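PDB 3G8R: probable spore coat polysaccharide biosynthesis protein E from Chromobacterium violaceum ATCC 12472, which probably makes a sialic-acid-type nine-carbon sugar acid; the part seen here is its NeuB-family and SAF-domain portion. Local coordinates for the interface of chains A and B. Numbering follows the deposited sequence. Chains: chain A/B, Probable spore coat polysaccharide biosynthesis protein E.

Contacts 1 and 2 lie about 75 Å apart, measured between the centres of their C-alpha atoms, at opposite ends of a two-fold symmetric pair of chains. In each, the SAF-domain end of one chain meets the NeuB-family part of the other. A:Arg280 and A:Phe301 in contact 1 recur as B:Arg280 and B:Phe301 in contact 2; the phenylalanine lies in strand 299-302, the arginine in a loop. The two-fold should place a twin of each patch at the other end, though the arginine is turned differently in the two copies. Such reciprocal docking matches the domain-swapped dimer of NeuB-type synthases, although the deposited pair alone does not prove it.

Contact 1: the interface of chains A and B. Residues chain A 280, 301, 312; chain B 100-101, 124, 126-127.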
# COMPACT_ATOMS: atom_id res chain seq x y z
N ARG A 280 -12.74 -20.22 25.16
CA ARG A 280 -12.78 -21.37 26.04
C ARG A 280 -13.12 -20.88 27.46
O ARG A 280 -12.41 -20.04 28.02
CB ARG A 280 -11.42 -22.02 26.00
CG ARG A 280 -11.43 -23.46 25.62
CD ARG A 280 -10.16 -23.91 24.93
NE ARG A 280 -8.94 -23.34 25.51
CZ ARG A 280 -7.94 -24.07 25.97
NH1 ARG A 280 -8.02 -25.37 25.93
NH2 ARG A 280 -6.86 -23.50 26.48
N PHE A 301 -10.88 -26.38 30.77
CA PHE A 301 -11.28 -25.39 29.81
C PHE A 301 -12.10 -26.04 28.73
O PHE A 301 -11.79 -27.14 28.30
CB PHE A 301 -10.06 -24.70 29.20
CG PHE A 301 -9.07 -24.27 30.22
CD1 PHE A 301 -9.41 -23.33 31.18
CD2 PHE A 301 -7.84 -24.85 30.27
CE1 PHE A 301 -8.51 -22.94 32.14
CE2 PHE A 301 -6.95 -24.49 31.24
CZ PHE A 301 -7.28 -23.52 32.17
N ALA A 312 -10.57 -18.81 29.57
CA ALA A 312 -9.20 -19.30 29.61
C ALA A 312 -8.26 -18.16 29.34
O ALA A 312 -7.14 -18.12 29.88
CB ALA A 312 -9.03 -20.37 28.57
N ASP B 100 -7.17 -26.25 21.46
CA ASP B 100 -6.98 -26.74 22.81
C ASP B 100 -5.61 -27.38 22.85
O ASP B 100 -4.94 -27.43 21.85
CB ASP B 100 -8.10 -27.72 23.17
CG ASP B 100 -8.28 -28.79 22.12
OD1 ASP B 100 -7.29 -29.18 21.48
OD2 ASP B 100 -9.43 -29.19 21.89
N GLU B 101 -5.18 -27.85 24.00
CA GLU B 101 -3.80 -28.34 24.07
C GLU B 101 -3.60 -29.75 23.49
O GLU B 101 -2.54 -30.09 22.93
CB GLU B 101 -3.18 -28.09 25.45
CG GLU B 101 -4.13 -28.05 26.59
CD GLU B 101 -4.86 -26.75 26.73
OE1 GLU B 101 -4.22 -25.73 27.04
OE2 GLU B 101 -6.09 -26.78 26.59
N ASP B 124 -5.11 -16.83 24.92
CA ASP B 124 -5.43 -18.06 25.64
C ASP B 124 -4.14 -18.63 26.23
O ASP B 124 -3.56 -19.58 25.70
CB ASP B 124 -6.07 -19.07 24.71
CG ASP B 124 -6.75 -20.21 25.46
OD1 ASP B 124 -6.09 -21.04 26.11
OD2 ASP B 124 -7.99 -20.29 25.38
N PRO B 126 -3.19 -20.58 28.49
CA PRO B 126 -2.84 -21.97 28.67
C PRO B 126 -2.52 -22.61 27.35
O PRO B 126 -1.60 -23.42 27.29
CB PRO B 126 -4.09 -22.57 29.30
CG PRO B 126 -4.74 -21.40 29.97
CD PRO B 126 -4.54 -20.30 28.99
N LEU B 127 -3.25 -22.24 26.29
CA LEU B 127 -2.97 -22.75 24.97
C LEU B 127 -1.62 -22.22 24.50
O LEU B 127 -0.75 -22.98 24.02
CB LEU B 127 -4.07 -22.36 23.98
CG LEU B 127 -3.89 -22.75 22.51
CD1 LEU B 127 -3.84 -24.22 22.33
CD2 LEU B 127 -5.01 -22.18 21.72
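The guanidinium of A:Arg280 reaches between two carboxylates of chain B, B:Asp124 and B:Glu101, and forms a salt bridge with each. Toward B:Asp124 it turns its NE/NH2 side, and the two nitrogens take separate oxygens: NE of A:Arg280 donates to OD2 of B:Asp124 at 3.2 Å, NH2 of A:Arg280 to OD1 of B:Asp124 at 2.6 Å. Both oxygens are met on their syn sides but tilted out of the carboxylate plane, and the two planes are twisted 40° apart, which makes this a skewed bidentate pairing. B:Glu101 lies flatter against the guanidinium, the planes differing by 21°; NH1 of A:Arg280 donates to OE2 of B:Glu101 at 2.5 Å along a nearly straight bond (172° at H). One cation thus joins two acids, which would be expected to offset the charge repulsion between them.

B:Asp124 is held as the N-cap of helix 125-131: its OD1 accepts the backbone N-H of B:Leu127 at 3.1 Å with its anti lone pair, while NH2 of A:Arg280 comes from the syn side. CB of A:Phe301 lies 3.8 Å above the guanidinium plane of A:Arg280, over its centre. The A:Phe301 side chain crosses that of B:Pro126 at about a right angle, its CE2 4.0 Å from the proline CB.

In the fold, a loop arginine preceding strand 281-284 of the SAF-domain end meets the starts of B helices 101-110 and 125-131.

Contact 2: the interface of chains A and B. Residues chain A 52-55; chain B 280, 301-303.
One face of the A:Phe53 ring is covered by B:Phe303, whose CB sits 3.5 Å above the ring plane, displaced toward the rim, in a CH-pi contact. The B:Phe303 ring continues from that methylene across the A:Phe53 rim, its CG 3.4 Å from CE1 of A:Phe53, and the two side chains run obliquely to one another. At the edge of the B:Phe303 ring, in its plane, lies the backbone O of A:Phe53. Beyond CE2 of A:Phe53 comes the aliphatic stem of B:Arg280, with CG at 3.8 Å; here the arginine contributes carbon packing to the contact. Its guanidinium carries CB of B:Phe301 over one face, toward the rim. The A:Phe53 ring is brought beneath B:Phe303 by a first torsion of -170°, which sets CG opposite the backbone N.

Backbone pairing runs beside the aromatic contact. N of B:Phe303 donates to O of A:Phe53 at 2.6 Å, and N of A:His55 donates to O of B:Phe303 at 3.1 Å. B:Phe303 thus uses both its N-H and its C=O, as in a parallel beta bridge with A:Ile54. Their side chains lie alongside each other and point the same way, as the bridge would predict.

The segment just after strand 299-302 at the SAF-domain end therefore docks on the end of helix 50-53 and the loop after it, in the NeuB-family part of the partner. B:Ala302 supplies a small apolar contact there, its CB resting 3.8 Å from CB of A:His55.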
# COMPACT_ATOMS: atom_id res chain seq x y z
N THR A 52 13.15 32.66 -25.33
CA THR A 52 14.45 32.30 -24.79
C THR A 52 14.65 30.78 -24.84
O THR A 52 15.76 30.29 -25.08
CB THR A 52 14.61 32.77 -23.31
OG1 THR A 52 13.47 32.35 -22.54
CG2 THR A 52 14.73 34.28 -23.20
N PHE A 53 13.57 30.05 -24.61
CA PHE A 53 13.67 28.66 -24.26
C PHE A 53 14.05 27.78 -25.41
O PHE A 53 14.82 26.83 -25.24
CB PHE A 53 12.36 28.15 -23.67
CG PHE A 53 12.47 26.79 -23.08
CD1 PHE A 53 12.00 25.68 -23.78
CD2 PHE A 53 13.09 26.60 -21.86
CE1 PHE A 53 12.11 24.40 -23.26
CE2 PHE A 53 13.22 25.34 -21.31
CZ PHE A 53 12.72 24.22 -22.01
N ILE A 54 13.46 28.06 -26.56
CA ILE A 54 13.81 27.33 -27.76
C ILE A 54 14.90 28.10 -28.44
O ILE A 54 14.72 29.24 -28.86
CB ILE A 54 12.61 27.14 -28.69
CG1 ILE A 54 11.47 26.43 -27.94
CG2 ILE A 54 13.08 26.42 -29.99
CD1 ILE A 54 10.38 25.78 -28.82
N HIS A 55 16.06 27.47 -28.53
CA HIS A 55 17.20 28.16 -29.03
C HIS A 55 17.08 28.49 -30.52
O HIS A 55 16.54 27.70 -31.31
CB HIS A 55 18.45 27.36 -28.77
CG HIS A 55 19.70 28.12 -29.04
ND1 HIS A 55 20.43 27.95 -30.19
CD2 HIS A 55 20.32 29.09 -28.33
CE1 HIS A 55 21.47 28.76 -30.17
NE2 HIS A 55 21.42 29.47 -29.05
N ARG B 280 17.67 22.05 -20.41
CA ARG B 280 18.34 23.19 -21.03
C ARG B 280 19.80 22.86 -21.32
O ARG B 280 20.52 22.38 -20.48
CB ARG B 280 18.18 24.41 -20.14
CG ARG B 280 16.72 24.70 -19.89
CD ARG B 280 16.52 26.05 -19.31
NE ARG B 280 16.98 26.13 -17.93
CZ ARG B 280 17.28 27.27 -17.31
NH1 ARG B 280 17.18 28.41 -17.96
NH2 ARG B 280 17.68 27.26 -16.04
N PHE B 301 21.05 29.64 -21.27
CA PHE B 301 20.50 28.28 -21.21
C PHE B 301 19.30 28.20 -22.10
O PHE B 301 18.47 29.11 -22.08
CB PHE B 301 20.08 27.92 -19.78
CG PHE B 301 21.14 28.16 -18.78
CD1 PHE B 301 22.35 27.47 -18.85
CD2 PHE B 301 20.95 29.11 -17.77
CE1 PHE B 301 23.35 27.70 -17.93
CE2 PHE B 301 21.95 29.35 -16.83
CZ PHE B 301 23.16 28.64 -16.92
N ALA B 302 19.21 27.14 -22.89
CA ALA B 302 18.10 26.98 -23.82
C ALA B 302 17.96 25.54 -24.22
O ALA B 302 18.84 24.73 -23.93
CB ALA B 302 18.30 27.84 -25.04
N PHE B 303 16.89 25.21 -24.91
CA PHE B 303 16.58 23.83 -25.20
C PHE B 303 16.52 23.61 -26.71
O PHE B 303 16.27 24.54 -27.45
CB PHE B 303 15.30 23.46 -24.45
CG PHE B 303 14.30 22.68 -25.25
CD1 PHE B 303 14.12 21.32 -25.03
CD2 PHE B 303 13.49 23.31 -26.20
CE1 PHE B 303 13.17 20.58 -25.76
CE2 PHE B 303 12.55 22.58 -26.95
CZ PHE B 303 12.39 21.21 -26.72